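Local coordinates for protein glucose-6-phosphate dehydrogenase (Trypanosoma cruzi, PDB 5AQ1) that oxidises glucose 6-phosphate with reduction of NADP+ to NADPH, the entry step of the pentose phosphate pathway, and probably helps the parasite keep its redox balance, at residues Asp375-Phe380 against Tyr407-Ala412; Glu312-Gln317 against Gln498-Ile503; Thr471-Ala476 against Gly480-Leu485; Glu216-Ile221 against Leu278-Met283. One frame throughout, in Å; residues are numbered along the deposited sequence.

In the fold
Three of the four contacts reach the large mixed sheet of the C-terminal domain. Interaction 4 comes first in the chain; interaction 2 then spans residues 312 to 503, enclosing interaction 1 and, after it, interaction 3. Interactions 2 and 3 have centres 14 Å apart and are joined edge to edge, since strands 313-319 and 484-488 are neighbours, with probable backbone hydrogen bonds between Leu485 and both Leu315 and Gln317. Interaction 1 lies toward the other end of that sheet, 33 Å from interaction 3 between centres. Interaction 4, centred 16 Å from interaction 1, packs against interaction 1 through Ile376, which meets Ile221 and Leu281. Both touch the second subunit, placing this end of the sheet beside the interface.

Interaction 1 (Asp375-Phe380 against Tyr407-Ala412); sequences DIRIQF and YLKLTA
Arg377 reaches from its strand toward Tyr407 and Lys409. Its CB does not aim straight across: CG lies anti to the carbonyl carbon, and the chain runs out extended to NE, passing Val397 of the strand between. NE bonds back to OD2 of Asp375 at 2.9 Å, a bent salt bridge (131° at the hydrogen) that meets the carboxylate from above its plane. NH2 comes to 3.9 Å from OH of Tyr407, with guanidinium and ring planes turned 82° apart. NH1 has Lys409 NZ at its edge, 4.3 Å away; the two cations gather about Glu395, which forms a salt bridge with NH1 and a long, weak ion pair with NZ. At the far end of the strand, Phe380 CE2 touches Leu408 CD1 at 4.4 Å, and Val230 of the second subunit packs on both residues. Thr411 N also bonds Asn228 OD1 of that subunit. The two strands run the same way, 30° apart and 9.2 Å between axes, because each is antiparallel to strand 395-401, which separates them. Such next-but-one neighbours belong to the large mixed sheet of the glucose-6-phosphate dehydrogenase C-terminal domain, the part that forms the dimer interface in this family.

Interaction 2 (Glu312-Gln317 against Gln498-Ile503); sequences ECVLGQ and QEFIRI
Phe500 lays its ring along the backbone of Glu312 and the side chain of Val314. The far end of the ring, CZ, sits 3.4 Å from the carbonyl carbon C of Glu312 and 3.8 Å from N of Cys313, so it is a peptide group, rather than another side chain, that meets the tip. Nearer the helix, CG2 of Val314 approaches CB of Phe500 at 3.6 Å and CG at 3.7 Å. The approach to the ring is oblique throughout. The two side chains pass alongside each other, pointing opposite ways: the valine methyl sits at the root of the phenylalanine side chain, while the ring runs on past it to the Glu312-Cys313 peptide. The CA atoms of the pair stand 7.4 Å apart. The ring leaves the helix pointing at the strand because chi1 of Phe500 is trans (177°); Val346 and Arg348 of strand 344-349 also touch it. Glu312 turns its carboxylate away from the ring, to a salt bridge with Arg348 and a hydrogen bond with His350. The helix carries its own exposed ion pair: Arg502 grips Glu499 side-on, NH2 to OE2 at 2.7 Å, using the syn lone pair, and NE to OE1 at 3.3 Å, nearly straight at 177° and in the guanidinium plane. Ile501 takes the helix onto strand 361-366, where it meets Ile362 and Arg364. This surface contact, ring on peptide and methyl, is typical of alpha/beta packing, with helix 495-504 lying on strands of the large mixed sheet near the C-terminus.

Interaction 3 (Thr471-Ala476 against Gly480-Leu485); sequences TPLLHA and GEVKVL
Val482 puts CG2 against CB of Ala476 at 4.1 Å and against CD1 of Leu473 at 4.3 Å, bridging one helical turn. Its first torsion (chi1 -168°) sets CG1 anti to the backbone N and leaves CG2 on the helix side. Leu473 starts off at an angle to the loop, but with CG trans to the backbone N, CD1 is carried across to the valine. Glu481 packs on the same alanine: CB is 3.6 Å from Ala476 O, CG turns beside its own backbone N, anti to the carbonyl carbon, and the chain beyond is extended, bringing OE1 to 4.2 Å from Ala476 CB. This glutamate is tied down at its tip, where OE2 forms a salt bridge with Arg479. In the backbone, Glu481 N gives a hydrogen bond to Ala476 O at 3.2 Å, close to straight at 162°. It becomes possible because Gly480 takes a positive phi (86°), which turns the chain out of the helix. Val482 also touches Cys313 and Leu315, so the helix exit packs on strand 313-319, next to edge strand 484-488. A Schellman motif thus ends helix 460-479, with apolar packing around it as the chain heads for strand 484-488.

Interaction 4 (Glu216-Ile221 against Leu278-Met283); sequences EMVQNI and LSLLTM
Flanking Leu280, the leucine that packs on Ile221, Leu278 O is held twice by Thr282: OG1 donates to it at 2.8 Å, coming from 37° above the carbonyl plane, and Thr282 N adds a weak bond to the same oxygen. Leu280 O in turn accepts a hydrogen bond from NH1 of Arg225 and has the CG2 methyl of Ile221 beside it at 3.8 Å. The same guanidinium nitrogen also bonds Met283 O, which ties the closing turn of helix 264-282 to helix 221-226. From this carbonyl the contact is wholly apolar and buried. CG2 of Ile221 also touches CB of Leu280 and CD2 of Leu281, both at 3.9 Å, so that one methyl lies between two consecutive leucines. It gets there because CG2 stands anti to the backbone N while CG1 (chi1 -68°) takes the position anti to the carbonyl carbon and sends CD1 to 4.2 Å from CD1 of Leu280. Three residues earlier, CG1 of Val218 meets CD1 of Leu280 at 3.8 Å. Leu280 crosses both branched residues at about a right angle, its CD1 reaching in beside Val218 while its CB stays with Ile221. The side chain of Val218 is about 9 Å from the bound glucose 6-phosphate. Helices 430-433 and 441-451 flank the short helix 216-219, where Glu216 and Asn220 bond Lys413 of the second subunit. Helix 291-302 packs on the Ser279-Met283 turn, and strand 373-380 meets the contact through Ile376.

Interaction 1 (Asp375-Phe380 against Tyr407-Ala412)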
# COMPACT_ATOMS: atom_id res chain seq x y z
N ASP B 375 -23.65 -12.68 -11.32
CA ASP B 375 -22.44 -11.87 -11.46
C ASP B 375 -21.84 -11.43 -10.14
O ASP B 375 -22.50 -11.42 -9.09
CB ASP B 375 -22.65 -10.68 -12.44
CG ASP B 375 -23.47 -9.53 -11.85
OD1 ASP B 375 -23.90 -9.59 -10.68
OD2 ASP B 375 -23.68 -8.54 -12.59
N ILE B 376 -20.56 -11.08 -10.22
CA ILE B 376 -19.79 -10.60 -9.09
C ILE B 376 -19.32 -9.20 -9.46
O ILE B 376 -18.79 -9.00 -10.55
CB ILE B 376 -18.57 -11.51 -8.84
CG1 ILE B 376 -19.01 -12.94 -8.54
CG2 ILE B 376 -17.70 -10.98 -7.70
CD1 ILE B 376 -17.95 -13.98 -8.81
N ARG B 377 -19.54 -8.24 -8.56
CA ARG B 377 -19.11 -6.87 -8.80
C ARG B 377 -18.21 -6.37 -7.68
O ARG B 377 -18.66 -6.20 -6.55
CB ARG B 377 -20.33 -5.96 -8.98
CG ARG B 377 -21.03 -6.17 -10.31
CD ARG B 377 -22.44 -5.60 -10.30
NE ARG B 377 -23.12 -5.83 -11.57
CZ ARG B 377 -22.94 -5.11 -12.68
NH1 ARG B 377 -22.08 -4.10 -12.71
NH2 ARG B 377 -23.62 -5.41 -13.78
N ILE B 378 -16.94 -6.15 -8.01
CA ILE B 378 -15.98 -5.56 -7.08
C ILE B 378 -15.92 -4.06 -7.37
O ILE B 378 -15.22 -3.62 -8.29
CB ILE B 378 -14.56 -6.16 -7.25
CG1 ILE B 378 -14.60 -7.69 -7.30
CG2 ILE B 378 -13.64 -5.68 -6.13
CD1 ILE B 378 -15.07 -8.34 -6.02
N GLN B 379 -16.65 -3.28 -6.59
CA GLN B 379 -16.71 -1.83 -6.78
C GLN B 379 -15.63 -1.12 -5.96
O GLN B 379 -15.66 -1.14 -4.73
CB GLN B 379 -18.10 -1.31 -6.40
CG GLN B 379 -18.30 0.17 -6.67
CD GLN B 379 -19.76 0.57 -6.59
OE1 GLN B 379 -20.22 1.09 -5.57
NE2 GLN B 379 -20.50 0.33 -7.66
N PHE B 380 -14.69 -0.49 -6.66
CA PHE B 380 -13.59 0.22 -6.03
C PHE B 380 -13.99 1.61 -5.55
O PHE B 380 -15.06 2.12 -5.90
CB PHE B 380 -12.38 0.30 -6.98
CG PHE B 380 -11.86 -1.04 -7.41
CD1 PHE B 380 -11.04 -1.78 -6.58
CD2 PHE B 380 -12.22 -1.57 -8.64
CE1 PHE B 380 -10.56 -3.03 -6.98
CE2 PHE B 380 -11.75 -2.81 -9.04
CZ PHE B 380 -10.92 -3.54 -8.21
N TYR B 407 -15.11 -8.11 -17.15
CA TYR B 407 -14.78 -6.77 -17.64
C TYR B 407 -14.54 -5.77 -16.51
O TYR B 407 -15.07 -5.91 -15.40
CB TYR B 407 -15.83 -6.25 -18.63
CG TYR B 407 -17.26 -6.22 -18.14
CD1 TYR B 407 -18.09 -7.33 -18.25
CD2 TYR B 407 -17.81 -5.06 -17.60
CE1 TYR B 407 -19.41 -7.30 -17.82
CE2 TYR B 407 -19.12 -5.02 -17.16
CZ TYR B 407 -19.92 -6.14 -17.27
OH TYR B 407 -21.22 -6.09 -16.84
N LEU B 408 -13.71 -4.77 -16.81
CA LEU B 408 -13.31 -3.74 -15.87
C LEU B 408 -13.87 -2.39 -16.31
O LEU B 408 -13.45 -1.84 -17.33
CB LEU B 408 -11.79 -3.68 -15.78
CG LEU B 408 -11.18 -2.62 -14.87
CD1 LEU B 408 -11.57 -2.87 -13.41
CD2 LEU B 408 -9.67 -2.61 -15.04
N LYS B 409 -14.82 -1.86 -15.55
CA LYS B 409 -15.43 -0.58 -15.86
C LYS B 409 -14.54 0.53 -15.34
O LYS B 409 -14.16 0.53 -14.17
CB LYS B 409 -16.81 -0.47 -15.22
CG LYS B 409 -17.80 -1.51 -15.69
CD LYS B 409 -19.08 -1.47 -14.88
CE LYS B 409 -19.97 -0.30 -15.29
NZ LYS B 409 -21.21 -0.24 -14.47
N LEU B 410 -14.21 1.48 -16.21
CA LEU B 410 -13.39 2.62 -15.83
C LEU B 410 -13.78 3.87 -16.62
O LEU B 410 -14.61 3.82 -17.53
CB LEU B 410 -11.90 2.30 -15.99
CG LEU B 410 -11.40 1.39 -17.12
CD1 LEU B 410 -11.81 1.91 -18.48
CD2 LEU B 410 -9.89 1.24 -17.05
N THR B 411 -13.19 5.00 -16.24
CA THR B 411 -13.44 6.28 -16.90
C THR B 411 -12.35 6.56 -17.94
O THR B 411 -11.17 6.28 -17.72
CB THR B 411 -13.49 7.41 -15.86
OG1 THR B 411 -14.57 7.16 -14.96
CG2 THR B 411 -13.70 8.76 -16.53
N ALA B 412 -12.77 7.10 -19.08
CA ALA B 412 -11.86 7.46 -20.15
C ALA B 412 -12.33 8.75 -20.81
O ALA B 412 -13.46 9.19 -20.61
CB ALA B 412 -11.77 6.34 -21.18

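Interaction 2 (Glu312-Gln317 against Gln498-Ile503)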
# COMPACT_ATOMS: atom_id res chain seq x y z
N GLU B 312 -29.94 -6.22 8.99
CA GLU B 312 -29.14 -6.04 7.78
C GLU B 312 -29.58 -6.98 6.66
O GLU B 312 -28.76 -7.60 5.99
CB GLU B 312 -27.66 -6.23 8.11
CG GLU B 312 -27.12 -5.20 9.09
CD GLU B 312 -25.63 -5.34 9.33
OE1 GLU B 312 -25.20 -6.41 9.83
OE2 GLU B 312 -24.88 -4.39 9.03
N CYS B 313 -30.89 -7.07 6.44
CA CYS B 313 -31.43 -7.82 5.31
C CYS B 313 -32.80 -7.32 4.87
O CYS B 313 -33.53 -6.71 5.65
CB CYS B 313 -31.51 -9.32 5.63
SG CYS B 313 -33.03 -9.85 6.43
N VAL B 314 -33.13 -7.58 3.60
CA VAL B 314 -34.46 -7.33 3.07
C VAL B 314 -34.94 -8.61 2.39
O VAL B 314 -34.29 -9.12 1.48
CB VAL B 314 -34.48 -6.17 2.05
CG1 VAL B 314 -35.87 -6.00 1.46
CG2 VAL B 314 -34.02 -4.88 2.71
N LEU B 315 -36.09 -9.11 2.83
CA LEU B 315 -36.67 -10.34 2.32
C LEU B 315 -37.83 -10.05 1.39
O LEU B 315 -38.51 -9.03 1.54
CB LEU B 315 -37.14 -11.23 3.47
CG LEU B 315 -36.18 -12.28 4.01
CD1 LEU B 315 -34.73 -11.82 4.00
CD2 LEU B 315 -36.61 -12.69 5.41
N GLY B 316 -38.07 -10.96 0.45
CA GLY B 316 -39.17 -10.82 -0.49
C GLY B 316 -39.81 -12.15 -0.85
O GLY B 316 -39.17 -13.20 -0.80
N GLN B 317 -41.09 -12.08 -1.22
CA GLN B 317 -41.87 -13.24 -1.67
C GLN B 317 -42.70 -12.80 -2.86
O GLN B 317 -43.51 -11.88 -2.74
CB GLN B 317 -42.77 -13.72 -0.53
CG GLN B 317 -43.53 -15.01 -0.80
CD GLN B 317 -44.56 -15.29 0.28
OE1 GLN B 317 -45.60 -14.65 0.33
NE2 GLN B 317 -44.27 -16.26 1.15
N GLN B 498 -33.55 -2.06 -3.14
CA GLN B 498 -32.64 -1.12 -3.81
C GLN B 498 -32.15 -0.02 -2.87
O GLN B 498 -30.99 0.37 -2.92
CB GLN B 498 -33.30 -0.48 -5.04
CG GLN B 498 -33.49 -1.44 -6.21
CD GLN B 498 -32.19 -2.08 -6.68
OE1 GLN B 498 -31.11 -1.49 -6.56
NE2 GLN B 498 -32.29 -3.29 -7.22
N GLU B 499 -33.05 0.47 -2.01
CA GLU B 499 -32.68 1.48 -1.03
C GLU B 499 -31.71 0.89 -0.00
O GLU B 499 -30.75 1.55 0.40
CB GLU B 499 -33.92 2.05 -0.34
CG GLU B 499 -33.65 3.15 0.68
CD GLU B 499 -32.80 4.29 0.14
OE1 GLU B 499 -32.86 4.59 -1.08
OE2 GLU B 499 -32.07 4.91 0.94
N PHE B 500 -31.96 -0.35 0.41
CA PHE B 500 -31.05 -1.05 1.32
C PHE B 500 -29.66 -1.21 0.71
O PHE B 500 -28.65 -1.03 1.39
CB PHE B 500 -31.61 -2.42 1.70
CG PHE B 500 -30.70 -3.23 2.57
CD1 PHE B 500 -30.53 -2.91 3.91
CD2 PHE B 500 -30.00 -4.32 2.06
CE1 PHE B 500 -29.68 -3.65 4.72
CE2 PHE B 500 -29.16 -5.07 2.86
CZ PHE B 500 -29.00 -4.74 4.19
N ILE B 501 -29.61 -1.55 -0.58
CA ILE B 501 -28.34 -1.69 -1.29
C ILE B 501 -27.60 -0.36 -1.34
O ILE B 501 -26.39 -0.31 -1.12
CB ILE B 501 -28.54 -2.25 -2.72
CG1 ILE B 501 -28.95 -3.73 -2.64
CG2 ILE B 501 -27.27 -2.12 -3.55
CD1 ILE B 501 -29.50 -4.30 -3.94
N ARG B 502 -28.33 0.72 -1.63
CA ARG B 502 -27.73 2.04 -1.76
C ARG B 502 -27.08 2.51 -0.46
O ARG B 502 -25.93 2.93 -0.46
CB ARG B 502 -28.77 3.06 -2.23
CG ARG B 502 -28.17 4.39 -2.69
CD ARG B 502 -29.22 5.49 -2.79
NE ARG B 502 -29.85 5.76 -1.50
CZ ARG B 502 -29.27 6.43 -0.50
NH1 ARG B 502 -28.03 6.91 -0.61
NH2 ARG B 502 -29.94 6.61 0.64
N ILE B 503 -27.82 2.42 0.65
CA ILE B 503 -27.28 2.86 1.94
C ILE B 503 -26.18 1.93 2.45
O ILE B 503 -25.35 2.34 3.26
CB ILE B 503 -28.36 3.02 3.05
CG1 ILE B 503 -28.89 1.66 3.53
CG2 ILE B 503 -29.49 3.92 2.59
CD1 ILE B 503 -28.93 1.54 5.04

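Interaction 3 (Thr471-Ala476 against Gly480-Leu485)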
# COMPACT_ATOMS: atom_id res chain seq x y z
N THR B 471 -27.68 -19.32 10.19
CA THR B 471 -28.63 -20.03 11.06
C THR B 471 -29.42 -19.11 12.00
O THR B 471 -30.64 -19.23 12.07
CB THR B 471 -27.95 -21.17 11.84
OG1 THR B 471 -27.60 -22.22 10.93
CG2 THR B 471 -28.87 -21.74 12.92
N PRO B 472 -28.73 -18.19 12.72
CA PRO B 472 -29.48 -17.24 13.56
C PRO B 472 -30.57 -16.48 12.81
O PRO B 472 -31.67 -16.33 13.33
CB PRO B 472 -28.40 -16.28 14.05
CG PRO B 472 -27.15 -17.09 14.07
CD PRO B 472 -27.28 -18.09 12.95
N LEU B 473 -30.26 -16.03 11.59
CA LEU B 473 -31.24 -15.35 10.75
C LEU B 473 -32.38 -16.28 10.34
O LEU B 473 -33.55 -15.91 10.45
CB LEU B 473 -30.58 -14.77 9.49
CG LEU B 473 -31.51 -14.16 8.43
CD1 LEU B 473 -32.42 -13.10 9.02
CD2 LEU B 473 -30.70 -13.58 7.28
N LEU B 474 -32.03 -17.48 9.90
CA LEU B 474 -33.01 -18.45 9.45
C LEU B 474 -34.01 -18.79 10.55
O LEU B 474 -35.22 -18.84 10.30
CB LEU B 474 -32.33 -19.73 8.96
CG LEU B 474 -31.55 -19.58 7.64
CD1 LEU B 474 -30.64 -20.78 7.42
CD2 LEU B 474 -32.48 -19.40 6.46
N HIS B 475 -33.52 -19.02 11.77
CA HIS B 475 -34.40 -19.33 12.89
C HIS B 475 -35.32 -18.16 13.23
O HIS B 475 -36.50 -18.37 13.55
CB HIS B 475 -33.60 -19.76 14.13
CG HIS B 475 -33.00 -21.13 14.03
ND1 HIS B 475 -32.13 -21.63 14.97
CD2 HIS B 475 -33.15 -22.10 13.10
CE1 HIS B 475 -31.76 -22.85 14.63
NE2 HIS B 475 -32.37 -23.16 13.49
N ALA B 476 -34.81 -16.94 13.13
CA ALA B 476 -35.62 -15.74 13.31
C ALA B 476 -36.75 -15.69 12.27
O ALA B 476 -37.90 -15.42 12.62
CB ALA B 476 -34.77 -14.49 13.22
N GLY B 480 -41.09 -15.95 12.56
CA GLY B 480 -41.97 -14.92 12.01
C GLY B 480 -41.58 -13.53 12.47
O GLY B 480 -42.44 -12.65 12.59
N GLU B 481 -40.29 -13.32 12.71
CA GLU B 481 -39.79 -12.07 13.28
C GLU B 481 -39.20 -11.12 12.24
O GLU B 481 -38.86 -9.99 12.57
CB GLU B 481 -38.75 -12.36 14.35
CG GLU B 481 -39.29 -13.16 15.53
CD GLU B 481 -38.22 -13.55 16.52
OE1 GLU B 481 -37.08 -13.06 16.41
OE2 GLU B 481 -38.52 -14.37 17.42
N VAL B 482 -39.07 -11.59 11.00
CA VAL B 482 -38.51 -10.78 9.92
C VAL B 482 -39.58 -10.55 8.85
O VAL B 482 -40.18 -11.49 8.34
CB VAL B 482 -37.29 -11.47 9.29
CG1 VAL B 482 -36.55 -10.52 8.37
CG2 VAL B 482 -36.36 -12.00 10.37
N LYS B 483 -39.82 -9.28 8.52
CA LYS B 483 -40.84 -8.92 7.54
C LYS B 483 -40.47 -9.41 6.13
O LYS B 483 -39.30 -9.35 5.74
CB LYS B 483 -41.07 -7.40 7.53
CG LYS B 483 -42.04 -6.91 6.46
CD LYS B 483 -42.38 -5.43 6.54
CE LYS B 483 -43.86 -5.18 6.29
NZ LYS B 483 -44.11 -3.83 5.71
N VAL B 484 -41.47 -9.90 5.40
CA VAL B 484 -41.29 -10.38 4.04
C VAL B 484 -42.15 -9.53 3.11
O VAL B 484 -43.36 -9.46 3.28
CB VAL B 484 -41.69 -11.85 3.89
CG1 VAL B 484 -41.40 -12.36 2.49
CG2 VAL B 484 -40.97 -12.71 4.92
N LEU B 485 -41.50 -8.88 2.14
CA LEU B 485 -42.17 -7.91 1.29
C LEU B 485 -42.61 -8.53 -0.02
O LEU B 485 -41.91 -9.38 -0.58
CB LEU B 485 -41.23 -6.74 1.01
CG LEU B 485 -40.83 -5.95 2.25
CD1 LEU B 485 -39.56 -5.20 1.96
CD2 LEU B 485 -41.94 -4.99 2.67

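Interaction 4 (Glu216-Ile221 against Leu278-Met283)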
# COMPACT_ATOMS: atom_id res chain seq x y z
N GLU B 216 -17.29 -22.03 -15.18
CA GLU B 216 -16.04 -21.47 -15.70
C GLU B 216 -15.54 -20.26 -14.92
O GLU B 216 -14.40 -20.24 -14.46
CB GLU B 216 -16.20 -21.09 -17.18
CG GLU B 216 -14.95 -20.54 -17.84
CD GLU B 216 -13.81 -21.54 -17.90
OE1 GLU B 216 -14.07 -22.74 -18.14
OE2 GLU B 216 -12.64 -21.13 -17.71
N MET B 217 -16.40 -19.26 -14.76
CA MET B 217 -15.98 -17.99 -14.17
C MET B 217 -15.80 -18.06 -12.66
O MET B 217 -15.09 -17.23 -12.09
CB MET B 217 -16.96 -16.87 -14.55
CG MET B 217 -17.16 -16.68 -16.05
SD MET B 217 -15.65 -16.61 -17.03
CE MET B 217 -14.91 -15.11 -16.39
N VAL B 218 -16.43 -19.04 -12.01
CA VAL B 218 -16.22 -19.27 -10.58
C VAL B 218 -14.87 -19.98 -10.38
O VAL B 218 -14.12 -19.64 -9.46
CB VAL B 218 -17.36 -20.09 -9.96
CG1 VAL B 218 -17.10 -20.37 -8.48
CG2 VAL B 218 -18.68 -19.35 -10.11
N GLN B 219 -14.57 -20.95 -11.25
CA GLN B 219 -13.25 -21.61 -11.25
C GLN B 219 -12.09 -20.65 -11.50
O GLN B 219 -10.97 -20.89 -11.05
CB GLN B 219 -13.21 -22.73 -12.30
CG GLN B 219 -14.09 -23.93 -11.98
CD GLN B 219 -13.90 -25.08 -12.95
OE1 GLN B 219 -14.22 -24.96 -14.14
NE2 GLN B 219 -13.38 -26.20 -12.46
N ASN B 220 -12.36 -19.56 -12.22
CA ASN B 220 -11.33 -18.59 -12.57
C ASN B 220 -11.05 -17.55 -11.47
O ASN B 220 -10.10 -16.78 -11.60
CB ASN B 220 -11.72 -17.88 -13.86
CG ASN B 220 -10.56 -17.12 -14.48
OD1 ASN B 220 -9.42 -17.59 -14.47
ND2 ASN B 220 -10.84 -15.94 -15.02
N ILE B 221 -11.87 -17.53 -10.42
CA ILE B 221 -11.71 -16.52 -9.36
C ILE B 221 -10.32 -16.60 -8.73
O ILE B 221 -9.62 -15.60 -8.62
CB ILE B 221 -12.78 -16.67 -8.26
CG1 ILE B 221 -14.16 -16.31 -8.82
CG2 ILE B 221 -12.46 -15.76 -7.08
CD1 ILE B 221 -15.31 -16.73 -7.92
N LEU B 278 -18.38 -16.20 -2.19
CA LEU B 278 -17.90 -15.27 -1.16
C LEU B 278 -16.54 -15.70 -0.63
O LEU B 278 -15.62 -14.88 -0.51
CB LEU B 278 -18.89 -15.17 -0.01
CG LEU B 278 -18.45 -14.36 1.22
CD1 LEU B 278 -18.16 -12.91 0.84
CD2 LEU B 278 -19.51 -14.42 2.30
N SER B 279 -16.41 -16.99 -0.31
CA SER B 279 -15.19 -17.53 0.28
C SER B 279 -14.01 -17.43 -0.68
O SER B 279 -12.89 -17.11 -0.26
CB SER B 279 -15.38 -18.98 0.73
OG SER B 279 -15.47 -19.85 -0.39
N LEU B 280 -14.25 -17.68 -1.96
CA LEU B 280 -13.20 -17.56 -2.97
C LEU B 280 -12.75 -16.11 -3.16
O LEU B 280 -11.57 -15.86 -3.38
CB LEU B 280 -13.67 -18.14 -4.30
CG LEU B 280 -13.90 -19.66 -4.31
CD1 LEU B 280 -14.68 -20.08 -5.54
CD2 LEU B 280 -12.57 -20.41 -4.24
N LEU B 281 -13.69 -15.17 -3.07
CA LEU B 281 -13.39 -13.75 -3.23
C LEU B 281 -12.67 -13.13 -2.03
O LEU B 281 -12.03 -12.09 -2.18
CB LEU B 281 -14.67 -12.96 -3.49
CG LEU B 281 -15.41 -13.25 -4.80
CD1 LEU B 281 -16.81 -12.66 -4.75
CD2 LEU B 281 -14.64 -12.70 -6.00
N THR B 282 -12.79 -13.74 -0.85
CA THR B 282 -12.30 -13.14 0.39
C THR B 282 -11.12 -13.87 1.06
O THR B 282 -10.41 -13.26 1.86
CB THR B 282 -13.43 -13.04 1.43
OG1 THR B 282 -14.00 -14.33 1.66
CG2 THR B 282 -14.52 -12.09 0.94
N MET B 283 -10.93 -15.15 0.76
CA MET B 283 -9.86 -15.94 1.37
C MET B 283 -8.49 -15.30 1.16
O MET B 283 -8.29 -14.52 0.23
CB MET B 283 -9.84 -17.37 0.79
CG MET B 283 -9.53 -17.44 -0.70
SD MET B 283 -9.60 -19.11 -1.39
CE MET B 283 -7.87 -19.53 -1.44